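Local coordinates for uncharacterized IolB-like protein (Salmonella typhimurium LT2, PDB 2QJV) that is uncharacterised but probably acts as an isomerase of sugar acids such as glucuronate, as a nickel-bound member of the KduI/IolB family of cupins, at residues A[50-55]-A[153-158]; A[29-34]-A[240-245]; A[196-201]-A[232-237]. The protein carries 2 engineered substitutions. All blocks are in the same frame, centred on the assembly; numbering follows the deposited sequence.

Overall arrangement
Contacts 1 and 2 form one continuous core near the centre of the chain. Each sets a strand of the six-stranded sheet, 49-55 or 30-35, against one of two adjacent strands of the five-stranded sheet, 154-160 or 238-246, and the two meet where L153 packs on V244 and E157 reaches Y240. Both rely mainly on apolar packing between sheets, with an aromatic ring in contact 2 and a buried carboxylate at one end of contact 1. Contact 3, whose centre is about 18 Å from that of the chain, lies toward the periphery but is buried, in part by a neighbouring subunit. It joins adjacent strands of the four-stranded sheet through backbone hydrogen bonds, a water and a CH-pi contact.

Contact 1: A[50-55]-A[153-158]; sequences ERCLVL and LLVVEV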
loop_
_atom_site.group_PDB
_atom_site.type_symbol
_atom_site.label_atom_id
_atom_site.label_comp_id
_atom_site.label_asym_id
_atom_site.label_seq_id
_atom_site.Cartn_x
_atom_site.Cartn_y
_atom_site.Cartn_z
ATOM N N GLU A 50 3.083 19.472 30.554
ATOM C CA GLU A 50 4.179 19.164 31.468
ATOM C C GLU A 50 5.244 18.450 30.615
ATOM O O GLU A 50 4.962 17.899 29.543
ATOM C CB GLU A 50 3.788 18.308 32.680
ATOM C CG GLU A 50 3.245 16.963 32.335
ATOM C CD GLU A 50 3.031 16.051 33.520
ATOM O OE1 GLU A 50 3.038 16.516 34.696
ATOM O OE2 GLU A 50 2.843 14.841 33.229
ATOM N N ARG A 51 6.475 18.531 31.088
ATOM C CA ARG A 51 7.633 17.988 30.422
ATOM C C ARG A 51 8.625 17.274 31.361
ATOM O O ARG A 51 8.731 17.563 32.564
ATOM C CB ARG A 51 8.397 19.094 29.672
ATOM C CG ARG A 51 7.710 19.683 28.448
ATOM C CD ARG A 51 8.369 20.964 27.919
ATOM N NE ARG A 51 7.702 21.415 26.681
ATOM C CZ ARG A 51 6.611 22.185 26.625
ATOM N NH1 ARG A 51 6.009 22.592 27.721
ATOM N NH2 ARG A 51 6.079 22.505 25.447
ATOM N N CYS A 52 9.344 16.318 30.765
ATOM C CA CYS A 52 10.436 15.618 31.396
ATOM C C CYS A 52 11.599 15.707 30.386
ATOM O O CYS A 52 11.548 15.182 29.285
ATOM C CB CYS A 52 10.097 14.160 31.763
ATOM S SG CYS A 52 11.431 13.310 32.655
ATOM N N LEU A 53 12.596 16.483 30.776
ATOM C CA LEU A 53 13.802 16.730 30.008
ATOM C C LEU A 53 14.750 15.638 30.374
ATOM O O LEU A 53 15.188 15.576 31.528
ATOM C CB LEU A 53 14.422 18.062 30.392
ATOM C CG LEU A 53 13.872 19.378 29.797
ATOM C CD1 LEU A 53 12.379 19.349 29.644
ATOM C CD2 LEU A 53 14.364 20.564 30.644
ATOM N N VAL A 54 15.056 14.768 29.436
ATOM C CA VAL A 54 15.970 13.648 29.674
ATOM C C VAL A 54 17.294 13.936 28.952
ATOM O O VAL A 54 17.316 14.206 27.736
ATOM C CB VAL A 54 15.389 12.298 29.248
ATOM C CG1 VAL A 54 16.439 11.157 29.506
ATOM C CG2 VAL A 54 14.033 12.012 29.960
ATOM N N LEU A 55 18.389 13.951 29.733
ATOM C CA LEU A 55 19.749 14.112 29.172
ATOM C C LEU A 55 20.223 12.720 28.745
ATOM O O LEU A 55 20.671 11.896 29.563
ATOM C CB LEU A 55 20.715 14.802 30.154
ATOM C CG LEU A 55 20.553 16.319 30.431
ATOM C CD1 LEU A 55 19.192 16.715 31.004
ATOM C CD2 LEU A 55 21.673 16.842 31.379
ATOM N N LEU A 153 2.827 12.076 32.465
ATOM C CA LEU A 153 4.045 11.415 31.945
ATOM C C LEU A 153 4.525 10.168 32.684
ATOM O O LEU A 153 4.592 10.127 33.917
ATOM C CB LEU A 153 5.227 12.417 31.863
ATOM C CG LEU A 153 5.196 13.500 30.772
ATOM C CD1 LEU A 153 6.207 14.667 31.095
ATOM C CD2 LEU A 153 5.411 12.907 29.353
ATOM N N LEU A 154 4.878 9.159 31.884
ATOM C CA LEU A 154 5.505 7.938 32.344
ATOM C C LEU A 154 6.709 7.810 31.414
ATOM O O LEU A 154 6.546 7.847 30.208
ATOM C CB LEU A 154 4.568 6.750 32.232
ATOM C CG LEU A 154 3.270 6.794 33.081
ATOM C CD1 LEU A 154 2.253 5.726 32.611
ATOM C CD2 LEU A 154 3.623 6.642 34.544
ATOM N N VAL A 155 7.902 7.680 31.993
ATOM C CA VAL A 155 9.173 7.657 31.240
ATOM C C VAL A 155 10.068 6.530 31.759
ATOM O O VAL A 155 10.242 6.347 32.970
ATOM C CB VAL A 155 9.930 9.027 31.273
ATOM C CG1 VAL A 155 11.213 8.997 30.414
ATOM C CG2 VAL A 155 9.005 10.202 30.852
ATOM N N VAL A 156 10.591 5.742 30.819
ATOM C CA VAL A 156 11.477 4.635 31.148
ATOM C C VAL A 156 12.519 4.492 30.023
ATOM O O VAL A 156 12.247 4.844 28.886
ATOM C CB VAL A 156 10.653 3.313 31.337
ATOM C CG1 VAL A 156 9.938 2.915 30.024
ATOM C CG2 VAL A 156 11.505 2.148 31.859
ATOM N N GLU A 157 13.713 4.005 30.368
ATOM C CA GLU A 157 14.730 3.645 29.374
ATOM C C GLU A 157 15.123 2.160 29.633
ATOM O O GLU A 157 15.192 1.680 30.779
ATOM C CB GLU A 157 15.896 4.663 29.311
ATOM C CG GLU A 157 16.768 4.722 30.502
ATOM C CD GLU A 157 17.853 5.776 30.453
ATOM O OE1 GLU A 157 17.864 6.675 29.571
ATOM O OE2 GLU A 157 18.630 5.756 31.402
ATOM N N VAL A 158 15.331 1.424 28.542
ATOM C CA VAL A 158 15.624 0.005 28.558
ATOM C C VAL A 158 16.826 -0.347 27.657
ATOM O O VAL A 158 16.974 0.229 26.569
ATOM C CB VAL A 158 14.364 -0.807 28.102
ATOM C CG1 VAL A 158 14.628 -2.336 28.116
ATOM C CG2 VAL A 158 13.138 -0.444 28.962
#
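L153 provides the main bump, driving its CD1 methyl into the hollow between E50 and C52. The floor of that hollow is backbone: CD1 of L153 lies 3.6 Å from N of C52 and equally near the carbonyl carbon of R51. E50 CG forms one wall, 3.9 Å from L153 CD1, and C52 CB the other, at 4.0 Å. V155 repeats the fit further along, more loosely. Its two methyls are divided between neighbours, CG2 resting 4.2 Å from C52 CB and CG1 the same distance from V54 CG2.

The polar end belongs to E50. Its CG lies between the backbone N and the carbonyl carbon (chi1 61°), the chain is extended beyond it, and the E50 and L153 side chains pass each other in opposite directions. OE2 accepts the N-H of L153 at 2.9 Å in a nearly straight bond (168°), met almost along the C-O axis. S152 N also donates to OE2, while D151 N and Y88 OH hold OE1; four bonds fix this buried carboxylate and the loop 151-153 leading into strand 154-160. The CB of R51 points away from 153-158, and its guanidinium forms a salt bridge with D47. Such interdigitation of mainly apolar side chains is characteristic of face-to-face beta-sheet packing, here between the six- and five-stranded sheets, consistent with the two-cupin build of KduI/IolB proteins.

Contact 2: A[29-34]-A[240-245]; sequences VGFDVW and YYLNVM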
loop_
_atom_site.group_PDB
_atom_site.type_symbol
_atom_site.label_atom_id
_atom_site.label_comp_id
_atom_site.label_asym_id
_atom_site.label_seq_id
_atom_site.Cartn_x
_atom_site.Cartn_y
_atom_site.Cartn_z
ATOM N N VAL A 29 0.729 12.029 23.973
ATOM C CA VAL A 29 2.198 12.017 23.961
ATOM C C VAL A 29 2.866 12.903 22.872
ATOM O O VAL A 29 2.522 12.887 21.686
ATOM C CB VAL A 29 2.760 10.556 23.893
ATOM C CG1 VAL A 29 4.314 10.532 23.748
ATOM C CG2 VAL A 29 2.365 9.755 25.126
ATOM N N GLY A 30 3.821 13.670 23.349
ATOM C CA GLY A 30 4.743 14.407 22.510
ATOM C C GLY A 30 6.148 13.939 22.866
ATOM O O GLY A 30 6.455 13.611 24.027
ATOM N N PHE A 31 7.003 13.854 21.850
ATOM C CA PHE A 31 8.375 13.484 22.055
ATOM C C PHE A 31 9.290 14.260 21.076
ATOM O O PHE A 31 9.181 14.131 19.871
ATOM C CB PHE A 31 8.561 11.949 21.902
ATOM C CG PHE A 31 9.971 11.507 22.127
ATOM C CD1 PHE A 31 10.509 11.506 23.402
ATOM C CD2 PHE A 31 10.784 11.145 21.060
ATOM C CE1 PHE A 31 11.821 11.122 23.598
ATOM C CE2 PHE A 31 12.090 10.788 21.259
ATOM C CZ PHE A 31 12.598 10.790 22.533
ATOM N N ASP A 32 10.256 14.976 21.632
ATOM C CA ASP A 32 11.226 15.719 20.872
ATOM C C ASP A 32 12.650 15.369 21.253
ATOM O O ASP A 32 12.943 15.103 22.411
ATOM C CB ASP A 32 11.059 17.219 21.102
ATOM C CG ASP A 32 9.835 17.790 20.398
ATOM O OD1 ASP A 32 9.961 18.125 19.205
ATOM O OD2 ASP A 32 8.746 17.883 21.017
ATOM N N VAL A 33 13.526 15.370 20.257
ATOM C CA VAL A 33 14.957 15.216 20.508
ATOM C C VAL A 33 15.660 16.410 19.859
ATOM O O VAL A 33 15.333 16.833 18.736
ATOM C CB VAL A 33 15.545 13.844 20.019
ATOM C CG1 VAL A 33 17.095 13.813 20.196
ATOM C CG2 VAL A 33 14.891 12.645 20.728
ATOM N N TRP A 34 16.622 16.945 20.604
ATOM C CA TRP A 34 17.435 18.046 20.204
ATOM C C TRP A 34 18.891 17.621 20.288
ATOM O O TRP A 34 19.315 17.097 21.301
ATOM C CB TRP A 34 17.170 19.279 21.087
ATOM C CG TRP A 34 15.832 19.929 20.873
ATOM C CD1 TRP A 34 14.661 19.639 21.519
ATOM C CD2 TRP A 34 15.546 21.016 19.999
ATOM N NE1 TRP A 34 13.677 20.445 21.078
ATOM C CE2 TRP A 34 14.177 21.308 20.144
ATOM C CE3 TRP A 34 16.308 21.757 19.103
ATOM C CZ2 TRP A 34 13.537 22.315 19.418
ATOM C CZ3 TRP A 34 15.672 22.786 18.381
ATOM C CH2 TRP A 34 14.295 23.038 18.546
ATOM N N TYR A 240 19.199 0.213 22.879
ATOM C CA TYR A 240 18.721 1.058 23.916
ATOM C C TYR A 240 17.469 1.732 23.362
ATOM O O TYR A 240 17.399 2.034 22.166
ATOM C CB TYR A 240 19.779 2.117 24.294
ATOM C CG TYR A 240 19.250 3.337 25.012
ATOM C CD1 TYR A 240 18.703 4.406 24.279
ATOM C CD2 TYR A 240 19.267 3.440 26.397
ATOM C CE1 TYR A 240 18.178 5.517 24.898
ATOM C CE2 TYR A 240 18.788 4.585 27.037
ATOM C CZ TYR A 240 18.239 5.626 26.279
ATOM O OH TYR A 240 17.737 6.779 26.850
ATOM N N TYR A 241 16.472 1.930 24.214
ATOM C CA TYR A 241 15.369 2.831 23.876
ATOM C C TYR A 241 14.822 3.579 25.078
ATOM O O TYR A 241 14.830 3.081 26.204
ATOM C CB TYR A 241 14.222 2.148 23.085
ATOM C CG TYR A 241 13.675 0.862 23.671
ATOM C CD1 TYR A 241 12.767 0.880 24.747
ATOM C CD2 TYR A 241 14.038 -0.374 23.130
ATOM C CE1 TYR A 241 12.258 -0.284 25.266
ATOM C CE2 TYR A 241 13.540 -1.543 23.644
ATOM C CZ TYR A 241 12.637 -1.498 24.719
ATOM O OH TYR A 241 12.110 -2.666 25.218
ATOM N N LEU A 242 14.418 4.827 24.805
ATOM C CA LEU A 242 13.767 5.708 25.745
ATOM C C LEU A 242 12.302 5.761 25.349
ATOM O O LEU A 242 11.981 6.057 24.181
ATOM C CB LEU A 242 14.395 7.100 25.738
ATOM C CG LEU A 242 13.805 8.201 26.595
ATOM C CD1 LEU A 242 13.931 7.903 28.113
ATOM C CD2 LEU A 242 14.496 9.543 26.230
ATOM N N ASN A 243 11.434 5.412 26.290
ATOM C CA ASN A 243 9.971 5.388 26.097
ATOM C C ASN A 243 9.263 6.464 26.867
ATOM O O ASN A 243 9.634 6.792 28.004
ATOM C CB ASN A 243 9.306 4.066 26.578
ATOM C CG ASN A 243 9.834 2.795 25.906
ATOM O OD1 ASN A 243 10.164 1.825 26.595
ATOM N ND2 ASN A 243 9.910 2.788 24.623
ATOM N N VAL A 244 8.238 7.022 26.229
ATOM C CA VAL A 244 7.311 7.979 26.831
ATOM C C VAL A 244 5.896 7.366 26.685
ATOM O O VAL A 244 5.524 6.846 25.607
ATOM C CB VAL A 244 7.368 9.421 26.216
ATOM C CG1 VAL A 244 6.412 10.401 26.938
ATOM C CG2 VAL A 244 8.835 9.951 26.212
HETATM N N MSE A 245 5.137 7.410 27.774
HETATM C CA MSE A 245 3.739 7.027 27.788
HETATM C C MSE A 245 2.876 8.056 28.483
HETATM O O MSE A 245 3.329 8.764 29.378
HETATM C CB MSE A 245 3.508 5.681 28.494
HETATM C CG MSE A 245 4.018 4.476 27.738
HETATM SE SE MSE A 245 3.624 2.865 28.792
HETATM C CE MSE A 245 4.771 3.182 30.196
#
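V244 divides its two methyls between V29 and F31, and these aliphatic and aromatic contacts carry the interface. In the purely aliphatic part, V244 CG1, anti to the backbone N (chi1 -177°), meets V29 CG1 at 3.8 Å. The other methyl of V29, CG2, packs on the backbone of the selenomethionine M245, 3.8 Å from its carbonyl carbon.

The aromatic part is built on F31, whose CB points toward strand 238-246 and whose CG is anti to its backbone N (chi1 -179°). V244 CG2 approaches CD1 of F31 to 3.6 Å, and L242 CD2 meets CE1 of F31 at the ring edge, near its plane, at 4.1 Å. All three pairs cross obliquely.

Polar bonding plays no part between the segments: they belong to different sheets, and the axes of segments 30-34 and 240-245 come within 8.2 Å, their N-to-C directions 150° apart, roughly antiparallel. Strand 30-35 pairs through its backbone with strand 104-111, whose A106 packs against both F31 and L242. In the opposing sheet, strand 238-246 lies between 154-160 and 181-193, with V155 touching L242 and T187 touching V244.

Contact 3: A[196-201]-A[232-237]; sequences QGFCLQ and ATIAGY
An antiparallel strand pair opening into a type II beta turn brings L200 onto A232 and Y237 onto G197. L200 and A232 form a hydrogen-bonded pair: L200 N donates to A232 O at 2.9 Å, and A232 N returns a bond to L200 O at 2.8 Å.

Past T233 the strands part, and water takes over from direct pairing. One molecule donates to F198 O and Y237 O and accepts from I234 N, bridging the gap. F198 O also touches CG1 of I234 at 3.5 Å, while CE2 of the F198 ring lies 3.9 Å from that CG1. The turn from I234 to Y237, closed by Y237 N to I234 O, swings the tyrosine back over the segment 196-201. Strands 198-204 and 231-233 are the inner pair of a four-stranded sheet, probably part of the second cupin barrel of this family; a neighbouring subunit covers the turn, its T165 and W168 bonding A235.

The Y237 ring lies flat against G197, whose CA sits over its centre, 3.3 Å from the centroid and 14° off the normal, a CH-pi contact made possible by the lack of a side chain there. Q196 crosses the tyrosine at about a right angle, its amide plane turned 69° from the ring and its CG 3.4 Å from Y237 OH. That hydroxyl hydrogen-bonds H260 and W262 of the neighbouring subunit, and Q196 NE2 bonds N259 O of that neighbour. The backbone N of F198 is buried without a partner.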
loop_
_atom_site.group_PDB
_atom_site.type_symbol
_atom_site.label_atom_id
_atom_site.label_comp_id
_atom_site.label_asym_id
_atom_site.label_seq_id
_atom_site.Cartn_x
_atom_site.Cartn_y
_atom_site.Cartn_z
ATOM N N GLN A 196 25.746 1.721 13.518
ATOM C CA GLN A 196 25.148 1.402 12.207
ATOM C C GLN A 196 24.117 0.251 12.263
ATOM O O GLN A 196 23.573 -0.149 11.232
ATOM C CB GLN A 196 26.214 1.088 11.128
ATOM C CG GLN A 196 26.946 -0.256 11.262
ATOM C CD GLN A 196 28.147 -0.240 12.187
ATOM O OE1 GLN A 196 28.247 0.576 13.112
ATOM N NE2 GLN A 196 29.088 -1.157 11.926
ATOM N N GLY A 197 23.840 -0.258 13.460
ATOM C CA GLY A 197 22.898 -1.356 13.633
ATOM C C GLY A 197 21.434 -1.036 13.490
ATOM O O GLY A 197 21.022 0.117 13.312
ATOM N N PHE A 198 20.648 -2.101 13.574
ATOM C CA PHE A 198 19.203 -2.008 13.587
ATOM C C PHE A 198 18.612 -3.136 14.443
ATOM O O PHE A 198 19.315 -4.054 14.852
ATOM C CB PHE A 198 18.624 -2.040 12.147
ATOM C CG PHE A 198 18.781 -3.360 11.444
ATOM C CD1 PHE A 198 19.908 -3.622 10.664
ATOM C CD2 PHE A 198 17.782 -4.334 11.509
ATOM C CE1 PHE A 198 20.050 -4.846 9.967
ATOM C CE2 PHE A 198 17.939 -5.581 10.845
ATOM C CZ PHE A 198 19.060 -5.825 10.065
ATOM N N CYS A 199 17.328 -2.982 14.748
ATOM C CA CYS A 199 16.521 -3.997 15.377
ATOM C C CYS A 199 15.252 -4.094 14.532
ATOM O O CYS A 199 15.014 -3.268 13.623
ATOM C CB CYS A 199 16.191 -3.681 16.846
ATOM S SG CYS A 199 15.060 -2.343 17.118
ATOM N N LEU A 200 14.467 -5.121 14.812
ATOM C CA LEU A 200 13.167 -5.329 14.191
ATOM C C LEU A 200 12.087 -5.208 15.280
ATOM O O LEU A 200 12.071 -5.973 16.278
ATOM C CB LEU A 200 13.109 -6.685 13.493
ATOM C CG LEU A 200 14.184 -6.903 12.397
ATOM C CD1 LEU A 200 14.137 -8.323 11.829
ATOM C CD2 LEU A 200 14.063 -5.864 11.268
ATOM N N GLN A 201 11.222 -4.223 15.117
ATOM C CA GLN A 201 10.121 -3.988 16.077
ATOM C C GLN A 201 8.803 -4.257 15.342
ATOM O O GLN A 201 8.621 -3.822 14.215
ATOM C CB GLN A 201 10.165 -2.589 16.686
ATOM C CG GLN A 201 9.054 -2.366 17.719
ATOM C CD GLN A 201 9.261 -1.208 18.671
ATOM O OE1 GLN A 201 10.039 -0.284 18.420
ATOM N NE2 GLN A 201 8.531 -1.244 19.770
ATOM N N ALA A 232 12.846 -7.103 18.681
ATOM C CA ALA A 232 13.808 -8.186 18.426
ATOM C C ALA A 232 15.146 -7.575 17.991
ATOM O O ALA A 232 15.246 -6.927 16.949
ATOM C CB ALA A 232 13.292 -9.218 17.389
ATOM N N THR A 233 16.168 -7.767 18.809
ATOM C CA THR A 233 17.503 -7.278 18.499
ATOM C C THR A 233 18.280 -8.309 17.636
ATOM O O THR A 233 17.953 -9.488 17.574
ATOM C CB THR A 233 18.326 -6.873 19.795
ATOM O OG1 THR A 233 18.644 -8.032 20.529
ATOM C CG2 THR A 233 17.564 -5.876 20.683
ATOM N N ILE A 234 19.354 -7.811 17.026
ATOM C CA ILE A 234 20.190 -8.471 16.047
ATOM C C ILE A 234 21.608 -8.669 16.581
ATOM O O ILE A 234 22.193 -7.729 17.132
ATOM C CB ILE A 234 20.209 -7.537 14.754
ATOM C CG1 ILE A 234 18.788 -7.439 14.149
ATOM C CG2 ILE A 234 21.199 -7.957 13.721
ATOM C CD1 ILE A 234 18.189 -8.731 13.709
ATOM N N ALA A 235 22.133 -9.883 16.446
ATOM C CA ALA A 235 23.507 -10.224 16.848
ATOM C C ALA A 235 24.513 -9.141 16.400
ATOM O O ALA A 235 24.531 -8.729 15.232
ATOM C CB ALA A 235 23.923 -11.593 16.319
ATOM N N GLY A 236 25.356 -8.702 17.335
ATOM C CA GLY A 236 26.352 -7.664 17.068
ATOM C C GLY A 236 25.942 -6.253 17.413
ATOM O O GLY A 236 26.802 -5.395 17.618
ATOM N N TYR A 237 24.637 -6.004 17.523
ATOM C CA TYR A 237 24.116 -4.665 17.815
ATOM C C TYR A 237 23.272 -4.564 19.072
ATOM O O TYR A 237 22.097 -4.957 19.105
ATOM C CB TYR A 237 23.327 -4.127 16.624
ATOM C CG TYR A 237 24.197 -3.989 15.403
ATOM C CD1 TYR A 237 25.186 -3.001 15.346
ATOM C CD2 TYR A 237 24.035 -4.823 14.297
ATOM C CE1 TYR A 237 25.983 -2.861 14.237
ATOM C CE2 TYR A 237 24.879 -4.693 13.166
ATOM C CZ TYR A 237 25.833 -3.722 13.162
ATOM O OH TYR A 237 26.636 -3.580 12.045
HETATM O O HOH W 1 19.787 -4.910 17.565
#